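Local coordinates for uncharacterized protein (Bacteroides caccae, PDB 3NO2) that is of unknown function but folds as a six-bladed beta-propeller whose central region holds a citrate, probably taken up from the crystallisation liquor, at residues L8-A18 and W29-N40; V161-S169 and V180-L191. All blocks are in the same frame, centred on the assembly; numbering follows the deposited sequence.

In the fold
Interactions 1 and 2 lie on opposite sides of the propeller's centre, with their own centres about 23 Å apart. In interaction 1, residues 29-40 run from the outermost strand of one blade, 26-32, toward the first strand of the next, 41-44. In interaction 2, residues 161-169 make the same kind of passage from strand 157-162 to strand 169-172. Both linkers end near the middle of the ring, where Asn40 O packs on Phe168 CZ at 3.6 Å. A bound citrate, probably from the crystallisation liquor, lies about 3 Å from the side chains of Glu38 and Phe168, consistent with both linkers lining one central pocket.

Interaction 1: residues L8-A18 and W29-N40; sequences LVGGSGWNKIA and WEYPLEKGWECN
Ile17 and Tyr31 lie side by side and point the same way, with Ile17 CG1 3.8 Å from Tyr31 CB. The same CG1, held between the backbone N and the carbonyl carbon (chi1 59°), comes 4.1 Å from Trp29 CZ3, while the other branch, CG2, packs on Cys39 SG at 3.8 Å. Beneath these side chains the strands pair antiparallel: Ile17 N reaches Tyr31 O and Tyr31 N returns to Ile17 O, both at 2.9 Å. On the other face of the sheet Lys16 slants across Glu30 and Pro32; in the conformers described, NZ is 4.8 Å from Glu30 OE1, and a water links it to Asn15 O and Leu33 O. Toward the propeller centre, Ser12 OG donates to Glu38 OE2 over 2.6 Å, on the anti side and 16° out of the carboxylate plane. Asn40 ND2, itself also bonded to Gln80, meets this oxygen from above that plane, 87° out of it. The two donors, with Gln80 on OE1, should fix the carboxylate's rotation. OE2 also bonds the citrate. This is an antiparallel beta hairpin at the outer edge of a propeller blade, continued by a linker that brings Glu38 to the citrate near the propeller's centre.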
loop_
_atom_site.group_PDB
_atom_site.type_symbol
_atom_site.label_atom_id
_atom_site.label_comp_id
_atom_site.label_asym_id
_atom_site.label_seq_id
_atom_site.Cartn_x
_atom_site.Cartn_y
_atom_site.Cartn_z
ATOM N N LEU A 8 2.177 8.387 -8.750
ATOM C CA LEU A 8 3.328 8.205 -7.849
ATOM C C LEU A 8 3.406 6.705 -7.524
ATOM O O LEU A 8 2.407 6.128 -7.125
ATOM C CB LEU A 8 3.149 9.035 -6.581
ATOM C CG LEU A 8 4.188 8.928 -5.479
ATOM C CD1 LEU A 8 5.550 9.465 -5.931
ATOM C CD2 LEU A 8 3.689 9.612 -4.202
ATOM N N VAL A 9 4.559 6.111 -7.689
ATOM C CA VAL A 9 4.736 4.644 -7.493
ATOM C C VAL A 9 6.037 4.359 -6.747
ATOM O O VAL A 9 7.015 5.131 -6.794
ATOM C CB VAL A 9 4.735 3.856 -8.826
ATOM C CG1 VAL A 9 3.334 3.925 -9.471
ATOM C CG2 VAL A 9 5.811 4.331 -9.825
ATOM N N GLY A 10 6.068 3.187 -6.127
ATOM C CA GLY A 10 7.246 2.669 -5.511
ATOM C C GLY A 10 7.081 1.180 -5.310
ATOM O O GLY A 10 6.001 0.617 -5.590
ATOM N N GLY A 11 8.092 0.499 -4.820
ATOM C CA GLY A 11 7.962 -0.911 -4.511
ATOM C C GLY A 11 9.165 -1.526 -3.905
ATOM O O GLY A 11 10.309 -1.077 -4.137
ATOM N N SER A 12 8.953 -2.620 -3.170
ATOM C CA SER A 12 10.025 -3.367 -2.589
ATOM C C SER A 12 10.927 -3.859 -3.710
ATOM O O SER A 12 10.445 -4.380 -4.730
ATOM C CB SER A 12 9.439 -4.540 -1.822
ATOM O OG SER A 12 10.469 -5.303 -1.237
ATOM N N GLY A 13 12.247 -3.771 -3.516
ATOM C CA GLY A 13 13.192 -4.242 -4.536
ATOM C C GLY A 13 13.390 -3.260 -5.681
ATOM O O GLY A 13 14.072 -3.605 -6.666
ATOM N N TRP A 14 12.805 -2.071 -5.619
ATOM C CA TRP A 14 13.060 -0.979 -6.558
ATOM C C TRP A 14 13.632 0.157 -5.758
ATOM O O TRP A 14 13.041 0.639 -4.799
ATOM C CB TRP A 14 11.752 -0.495 -7.197
ATOM C CG TRP A 14 11.893 0.434 -8.353
ATOM C CD1 TRP A 14 13.044 0.801 -9.000
ATOM C CD2 TRP A 14 10.837 1.161 -8.989
ATOM N NE1 TRP A 14 12.761 1.706 -10.006
ATOM C CE2 TRP A 14 11.407 1.912 -10.040
ATOM C CE3 TRP A 14 9.457 1.219 -8.795
ATOM C CZ2 TRP A 14 10.640 2.722 -10.890
ATOM C CZ3 TRP A 14 8.708 2.054 -9.630
ATOM C CH2 TRP A 14 9.294 2.737 -10.674
ATOM N N ASN A 15 14.845 0.567 -6.116
ATOM C CA ASN A 15 15.580 1.587 -5.368
ATOM C C ASN A 15 15.294 3.035 -5.705
ATOM O O ASN A 15 16.126 3.919 -5.425
ATOM C CB ASN A 15 17.092 1.293 -5.437
ATOM C CG ASN A 15 17.680 1.566 -6.821
ATOM O OD1 ASN A 15 16.994 1.985 -7.773
ATOM N ND2 ASN A 15 18.997 1.345 -6.944
ATOM N N LYS A 16 14.125 3.294 -6.290
ATOM C CA LYS A 16 13.623 4.634 -6.628
ATOM C C LYS A 16 12.158 4.691 -6.278
ATOM O O LYS A 16 11.465 3.670 -6.349
ATOM C CB LYS A 16 13.713 4.917 -8.150
ATOM C CG LYS A 16 15.116 4.870 -8.745
ATOM C CD LYS A 16 16.078 5.841 -8.135
ATOM C CE LYS A 16 17.467 5.705 -8.833
ATOM N NZ LYS A 16 18.525 6.621 -8.296
ATOM N N ILE A 17 11.651 5.878 -5.961
ATOM C CA ILE A 17 10.227 6.166 -6.153
ATOM C C ILE A 17 10.124 7.045 -7.402
ATOM O O ILE A 17 11.099 7.692 -7.792
ATOM C CB ILE A 17 9.537 6.798 -4.923
ATOM C CG1 ILE A 17 10.201 8.099 -4.534
ATOM C CG2 ILE A 17 9.577 5.760 -3.749
ATOM C CD1 ILE A 17 9.504 8.825 -3.417
ATOM N N ALA A 18 8.988 7.029 -8.063
ATOM C CA ALA A 18 8.861 7.651 -9.361
ATOM C C ALA A 18 7.488 8.219 -9.554
ATOM O O ALA A 18 6.520 7.779 -8.926
ATOM C CB ALA A 18 9.211 6.654 -10.485
ATOM N N TRP A 29 9.811 11.799 -13.260
ATOM C CA TRP A 29 10.489 12.248 -12.043
ATOM C C TRP A 29 10.839 11.018 -11.239
ATOM O O TRP A 29 10.049 10.036 -11.220
ATOM C CB TRP A 29 9.518 13.087 -11.243
ATOM C CG TRP A 29 9.961 13.573 -9.860
ATOM C CD1 TRP A 29 10.521 14.775 -9.561
ATOM C CD2 TRP A 29 9.785 12.890 -8.614
ATOM N NE1 TRP A 29 10.726 14.872 -8.191
ATOM C CE2 TRP A 29 10.286 13.727 -7.592
ATOM C CE3 TRP A 29 9.285 11.650 -8.265
ATOM C CZ2 TRP A 29 10.255 13.356 -6.239
ATOM C CZ3 TRP A 29 9.264 11.276 -6.909
ATOM C CH2 TRP A 29 9.747 12.121 -5.936
ATOM N N GLU A 30 12.041 11.001 -10.658
ATOM C CA GLU A 30 12.467 9.967 -9.708
ATOM C C GLU A 30 13.071 10.603 -8.452
ATOM O O GLU A 30 13.475 11.802 -8.432
ATOM C CB GLU A 30 13.490 8.973 -10.296
ATOM C CG GLU A 30 12.912 8.067 -11.368
ATOM C CD GLU A 30 13.872 7.020 -11.910
ATOM O OE1 GLU A 30 15.107 7.146 -11.693
ATOM O OE2 GLU A 30 13.388 6.057 -12.564
ATOM N N TYR A 31 13.120 9.792 -7.401
ATOM C CA TYR A 31 13.820 10.160 -6.167
ATOM C C TYR A 31 14.461 8.895 -5.616
ATOM O O TYR A 31 13.833 7.823 -5.590
ATOM C CB TYR A 31 12.819 10.743 -5.177
ATOM C CG TYR A 31 13.392 11.264 -3.877
ATOM C CD1 TYR A 31 13.569 10.432 -2.774
ATOM C CD2 TYR A 31 13.776 12.594 -3.748
ATOM C CE1 TYR A 31 14.085 10.892 -1.586
ATOM C CE2 TYR A 31 14.304 13.087 -2.540
ATOM C CZ TYR A 31 14.461 12.217 -1.454
ATOM O OH TYR A 31 14.952 12.670 -0.249
ATOM N N PRO A 32 15.729 8.965 -5.197
ATOM C CA PRO A 32 16.456 7.755 -4.854
ATOM C C PRO A 32 16.160 7.230 -3.450
ATOM O O PRO A 32 15.883 7.988 -2.505
ATOM C CB PRO A 32 17.911 8.219 -4.922
ATOM C CG PRO A 32 17.839 9.626 -4.468
ATOM C CD PRO A 32 16.564 10.184 -5.085
ATOM N N LEU A 33 16.211 5.906 -3.313
ATOM C CA LEU A 33 16.181 5.256 -2.021
ATOM C C LEU A 33 17.610 4.793 -1.693
ATOM O O LEU A 33 18.382 4.423 -2.582
ATOM C CB LEU A 33 15.220 4.081 -2.001
ATOM C CG LEU A 33 13.778 4.420 -2.390
ATOM C CD1 LEU A 33 12.926 3.173 -2.366
ATOM C CD2 LEU A 33 13.169 5.477 -1.448
ATOM N N GLU A 34 17.922 4.719 -0.411
ATOM C CA GLU A 34 19.271 4.358 0.050
ATOM C C GLU A 34 19.422 2.880 0.333
ATOM O O GLU A 34 18.459 2.111 0.381
ATOM C CB GLU A 34 19.582 5.169 1.317
ATOM C CG GLU A 34 19.384 6.669 1.111
ATOM C CD GLU A 34 20.281 7.283 0.061
ATOM O OE1 GLU A 34 21.481 6.906 0.013
ATOM O OE2 GLU A 34 19.842 8.158 -0.694
ATOM N N LYS A 35 20.671 2.467 0.533
ATOM C CA LYS A 35 20.993 1.104 0.870
ATOM C C LYS A 35 20.289 0.664 2.112
ATOM O O LYS A 35 20.354 1.287 3.181
ATOM C CB LYS A 35 22.505 0.970 1.076
ATOM C CG LYS A 35 22.962 -0.462 1.295
ATOM C CD LYS A 35 24.483 -0.559 1.478
ATOM C CE LYS A 35 24.940 -2.013 1.736
ATOM N NZ LYS A 35 26.403 -2.053 2.118
ATOM N N GLY A 36 19.572 -0.461 1.997
ATOM C CA GLY A 36 18.818 -0.993 3.118
ATOM C C GLY A 36 17.380 -0.488 3.200
ATOM O O GLY A 36 16.594 -0.974 4.044
ATOM N N TRP A 37 17.018 0.485 2.367
ATOM C CA TRP A 37 15.656 1.003 2.368
ATOM C C TRP A 37 14.729 0.081 1.574
ATOM O O TRP A 37 15.146 -0.596 0.640
ATOM C CB TRP A 37 15.624 2.430 1.800
ATOM C CG TRP A 37 16.199 3.469 2.706
ATOM C CD1 TRP A 37 17.004 3.251 3.807
ATOM C CD2 TRP A 37 16.103 4.890 2.571
ATOM N NE1 TRP A 37 17.381 4.430 4.360
ATOM C CE2 TRP A 37 16.830 5.454 3.641
ATOM C CE3 TRP A 37 15.426 5.753 1.702
ATOM C CZ2 TRP A 37 16.929 6.845 3.831
ATOM C CZ3 TRP A 37 15.534 7.113 1.899
ATOM C CH2 TRP A 37 16.264 7.650 2.950
ATOM N N GLU A 38 13.478 0.002 1.981
ATOM C CA GLU A 38 12.467 -0.780 1.311
ATOM C C GLU A 38 11.204 0.042 1.341
ATOM O O GLU A 38 10.717 0.343 2.447
ATOM C CB GLU A 38 12.208 -2.126 2.001
ATOM C CG GLU A 38 11.196 -2.998 1.285
ATOM C CD GLU A 38 10.659 -4.171 2.043
ATOM O OE1 GLU A 38 10.744 -4.235 3.296
ATOM O OE2 GLU A 38 10.044 -5.046 1.362
ATOM N N CYS A 39 10.662 0.405 0.176
ATOM C CA CYS A 39 9.459 1.221 0.067
ATOM C C CYS A 39 8.268 0.411 -0.386
ATOM O O CYS A 39 8.213 -0.066 -1.521
ATOM C CB CYS A 39 9.663 2.390 -0.885
ATOM S SG CYS A 39 8.173 3.366 -1.127
ATOM N N ASN A 40 7.325 0.223 0.549
ATOM C CA ASN A 40 6.012 -0.396 0.275
ATOM C C ASN A 40 4.833 0.539 0.391
ATOM O O ASN A 40 3.714 0.069 0.231
ATOM C CB ASN A 40 5.806 -1.624 1.170
ATOM C CG ASN A 40 6.674 -2.802 0.741
ATOM O OD1 ASN A 40 6.516 -3.314 -0.405
ATOM N ND2 ASN A 40 7.559 -3.274 1.623
HETATM O O HOH W 1 12.116 -0.443 -2.106
HETATM O O HOH W 2 13.910 -3.086 -1.254
HETATM O O HOH W 3 14.985 -0.225 -2.191
HETATM O O HOH W 4 18.710 4.873 -5.719
#

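Interaction 2: residues V161-S169 and V180-L191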
loop_
_atom_site.group_PDB
_atom_site.type_symbol
_atom_site.label_atom_id
_atom_site.label_comp_id
_atom_site.label_asym_id
_atom_site.label_seq_id
_atom_site.Cartn_x
_atom_site.Cartn_y
_atom_site.Cartn_z
ATOM N N VAL A 161 -10.429 -11.044 11.268
ATOM C CA VAL A 161 -10.897 -11.999 10.296
ATOM C C VAL A 161 -9.711 -12.720 9.685
ATOM O O VAL A 161 -8.635 -12.152 9.472
ATOM C CB VAL A 161 -11.768 -11.336 9.217
ATOM C CG1 VAL A 161 -11.011 -10.222 8.531
ATOM C CG2 VAL A 161 -12.322 -12.375 8.219
ATOM N N LYS A 162 -9.901 -14.003 9.469
ATOM C CA LYS A 162 -8.898 -14.849 8.857
ATOM C C LYS A 162 -9.042 -14.813 7.328
ATOM O O LYS A 162 -10.149 -14.999 6.792
ATOM C CB LYS A 162 -9.030 -16.305 9.351
ATOM C CG LYS A 162 -8.715 -16.511 10.810
ATOM C CD LYS A 162 -7.220 -16.316 11.073
ATOM C CE LYS A 162 -6.820 -16.410 12.558
ATOM N NZ LYS A 162 -5.374 -16.060 12.654
ATOM N N LEU A 163 -7.936 -14.574 6.638
ATOM C CA LEU A 163 -7.886 -14.525 5.185
ATOM C C LEU A 163 -6.962 -15.618 4.677
ATOM O O LEU A 163 -6.919 -16.698 5.262
ATOM C CB LEU A 163 -7.427 -13.111 4.810
ATOM C CG LEU A 163 -8.395 -12.014 5.252
ATOM C CD1 LEU A 163 -7.855 -10.656 4.771
ATOM C CD2 LEU A 163 -9.818 -12.259 4.770
ATOM N N SER A 164 -6.178 -15.324 3.667
ATOM C CA SER A 164 -5.236 -16.279 3.125
ATOM C C SER A 164 -4.062 -15.489 2.645
ATOM O O SER A 164 -4.105 -14.255 2.575
ATOM C CB SER A 164 -5.859 -17.040 1.981
ATOM O OG SER A 164 -6.149 -16.191 0.853
ATOM N N GLY A 165 -2.991 -16.195 2.339
ATOM C CA GLY A 165 -1.818 -15.561 1.834
ATOM C C GLY A 165 -1.137 -14.649 2.824
ATOM O O GLY A 165 -0.976 -14.967 4.004
ATOM N N THR A 166 -0.695 -13.494 2.318
ATOM C CA THR A 166 0.071 -12.519 3.060
ATOM C C THR A 166 -0.574 -11.150 2.859
ATOM O O THR A 166 -0.153 -10.341 2.006
ATOM C CB THR A 166 1.559 -12.538 2.636
ATOM O OG1 THR A 166 1.692 -12.578 1.200
ATOM C CG2 THR A 166 2.248 -13.769 3.215
ATOM N N PRO A 167 -1.600 -10.869 3.675
ATOM C CA PRO A 167 -2.374 -9.629 3.478
ATOM C C PRO A 167 -1.489 -8.376 3.566
ATOM O O PRO A 167 -0.701 -8.223 4.499
ATOM C CB PRO A 167 -3.399 -9.676 4.578
ATOM C CG PRO A 167 -3.611 -11.201 4.771
ATOM C CD PRO A 167 -2.272 -11.816 4.576
ATOM N N PHE A 168 -1.636 -7.495 2.571
ATOM C CA PHE A 168 -0.736 -6.374 2.321
ATOM C C PHE A 168 -1.325 -4.993 2.599
ATOM O O PHE A 168 -0.584 -4.082 3.001
ATOM C CB PHE A 168 -0.239 -6.480 0.864
ATOM C CG PHE A 168 0.656 -5.345 0.433
ATOM C CD1 PHE A 168 2.027 -5.411 0.621
ATOM C CD2 PHE A 168 0.150 -4.201 -0.142
ATOM C CE1 PHE A 168 2.872 -4.361 0.257
ATOM C CE2 PHE A 168 0.989 -3.164 -0.484
ATOM C CZ PHE A 168 2.333 -3.239 -0.259
ATOM N N SER A 169 -2.624 -4.800 2.370
ATOM C CA SER A 169 -3.231 -3.491 2.432
ATOM C C SER A 169 -4.734 -3.627 2.433
ATOM O O SER A 169 -5.258 -4.748 2.145
ATOM C CB SER A 169 -2.770 -2.664 1.239
ATOM O OG SER A 169 -3.312 -1.340 1.295
ATOM N N VAL A 180 -9.267 -6.147 0.562
ATOM C CA VAL A 180 -7.981 -6.511 1.197
ATOM C C VAL A 180 -7.143 -7.289 0.188
ATOM O O VAL A 180 -7.557 -8.340 -0.328
ATOM C CB VAL A 180 -8.173 -7.312 2.476
ATOM C CG1 VAL A 180 -6.818 -7.638 3.137
ATOM C CG2 VAL A 180 -9.106 -6.547 3.464
ATOM N N ALA A 181 -5.959 -6.736 -0.114
ATOM C CA ALA A 181 -4.981 -7.343 -0.974
ATOM C C ALA A 181 -4.331 -8.512 -0.235
ATOM O O ALA A 181 -3.827 -8.319 0.879
ATOM C CB ALA A 181 -3.902 -6.339 -1.346
ATOM N N CYS A 182 -4.333 -9.703 -0.823
ATOM C CA CYS A 182 -3.822 -10.884 -0.086
ATOM C C CYS A 182 -2.439 -11.374 -0.510
ATOM O O CYS A 182 -2.051 -12.492 -0.219
ATOM C CB CYS A 182 -4.873 -11.992 -0.050
ATOM S SG CYS A 182 -6.344 -11.572 0.893
ATOM N N GLY A 183 -1.645 -10.503 -1.124
ATOM C CA GLY A 183 -0.243 -10.782 -1.317
ATOM C C GLY A 183 -0.002 -12.044 -2.128
ATOM O O GLY A 183 -0.458 -12.167 -3.253
ATOM N N ASP A 184 0.690 -13.006 -1.514
ATOM C CA ASP A 184 1.026 -14.264 -2.162
ATOM C C ASP A 184 -0.178 -15.174 -2.473
ATOM O O ASP A 184 -0.029 -16.145 -3.241
ATOM C CB ASP A 184 2.068 -15.067 -1.353
ATOM C CG ASP A 184 3.389 -14.365 -1.237
ATOM O OD1 ASP A 184 4.015 -14.134 -2.205
ATOM O OD2 ASP A 184 3.790 -13.914 -0.117
ATOM N N ALA A 185 -1.364 -14.882 -1.944
ATOM C CA ALA A 185 -2.528 -15.690 -2.321
ATOM C C ALA A 185 -3.007 -15.371 -3.731
ATOM O O ALA A 185 -3.941 -16.013 -4.201
ATOM C CB ALA A 185 -3.662 -15.521 -1.330
ATOM N N HIS A 186 -2.393 -14.395 -4.418
ATOM C CA HIS A 186 -2.757 -14.126 -5.818
ATOM C C HIS A 186 -4.186 -13.693 -5.958
ATOM O O HIS A 186 -4.827 -13.951 -6.977
ATOM C CB HIS A 186 -2.469 -15.324 -6.755
ATOM C CG HIS A 186 -1.185 -16.047 -6.459
ATOM N ND1 HIS A 186 0.036 -15.410 -6.394
ATOM C CD2 HIS A 186 -0.938 -17.346 -6.157
ATOM C CE1 HIS A 186 0.985 -16.295 -6.110
ATOM N NE2 HIS A 186 0.419 -17.484 -5.967
ATOM N N CYS A 187 -4.721 -13.035 -4.944
ATOM C CA CYS A 187 -6.106 -12.650 -4.928
ATOM C C CYS A 187 -6.316 -11.443 -4.019
ATOM O O CYS A 187 -5.432 -11.008 -3.267
ATOM C CB CYS A 187 -7.001 -13.812 -4.422
ATOM S SG CYS A 187 -6.792 -14.221 -2.675
ATOM N N PHE A 188 -7.507 -10.888 -4.096
ATOM C CA PHE A 188 -7.988 -9.984 -3.082
ATOM C C PHE A 188 -9.396 -10.332 -2.667
ATOM O O PHE A 188 -10.089 -11.097 -3.388
ATOM C CB PHE A 188 -7.875 -8.519 -3.531
ATOM C CG PHE A 188 -8.696 -8.125 -4.720
ATOM C CD1 PHE A 188 -9.973 -7.600 -4.558
ATOM C CD2 PHE A 188 -8.148 -8.155 -5.982
ATOM C CE1 PHE A 188 -10.680 -7.142 -5.657
ATOM C CE2 PHE A 188 -8.869 -7.696 -7.076
ATOM C CZ PHE A 188 -10.108 -7.204 -6.903
ATOM N N VAL A 189 -9.834 -9.836 -1.535
ATOM C CA VAL A 189 -11.188 -10.106 -1.053
ATOM C C VAL A 189 -11.905 -8.791 -0.784
ATOM O O VAL A 189 -11.272 -7.754 -0.594
ATOM C CB VAL A 189 -11.211 -10.971 0.213
ATOM C CG1 VAL A 189 -10.599 -12.351 -0.075
ATOM C CG2 VAL A 189 -10.478 -10.236 1.367
ATOM N N GLN A 190 -13.239 -8.842 -0.822
ATOM C CA GLN A 190 -14.074 -7.763 -0.369
ATOM C C GLN A 190 -14.695 -8.173 0.966
ATOM O O GLN A 190 -15.293 -9.270 1.033
ATOM C CB GLN A 190 -15.138 -7.469 -1.430
ATOM C CG GLN A 190 -16.072 -6.333 -1.053
ATOM C CD GLN A 190 -17.062 -5.993 -2.163
ATOM O OE1 GLN A 190 -16.783 -6.225 -3.335
ATOM N NE2 GLN A 190 -18.214 -5.423 -1.790
ATOM N N LEU A 191 -14.555 -7.317 1.964
ATOM C CA LEU A 191 -15.110 -7.527 3.300
ATOM C C LEU A 191 -16.280 -6.595 3.557
ATOM O O LEU A 191 -16.176 -5.392 3.343
ATOM C CB LEU A 191 -14.083 -7.239 4.390
ATOM C CG LEU A 191 -12.857 -8.119 4.407
ATOM C CD1 LEU A 191 -11.996 -7.763 5.657
ATOM C CD2 LEU A 191 -13.222 -9.580 4.390
#
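Thr166 and Asp184 grip each other twice: Asp184 N donates almost straight to Thr166 OG1 (2.9 Å, 176° at the hydrogen), and, in the conformer described, one of two for Asp184, OG1 donates to OD2 at 2.8 Å, coming from above the carboxylate plane. Thr166 can serve both because chi1 of 45° sets OG1 between its backbone N and carbonyl carbon. Its own N bonds Cys182 O at 3.0 Å; Ala185 N, closing the type II' turn 182-185, approaches that oxygen from the opposite face of the carbonyl plane. Further along, Phe168 N bonds Ala181 O at 2.9 Å. A second, apolar cluster forms round Leu163, whose two methyls divide the work: CD1 presses on Val180 CG1 at 3.6 Å, the side chains crossing at about a right angle, and CD2 meets Val189 CG2 at 4.0 Å. One shell out, the same Asp184 conformer has OD1 bonded to His234 ND1, and Ser146 OG bonds Gly165 O. The linker crosses from one blade to the next: Leu163 and Val180 both touch Val148 on strand 147-151 of the first, Leu163 and Leu191 touch Ile198 on strand 198-203 of the second, and Thr166 and Asp184 rest on Phe214 of strand 214-220, in the blade beyond.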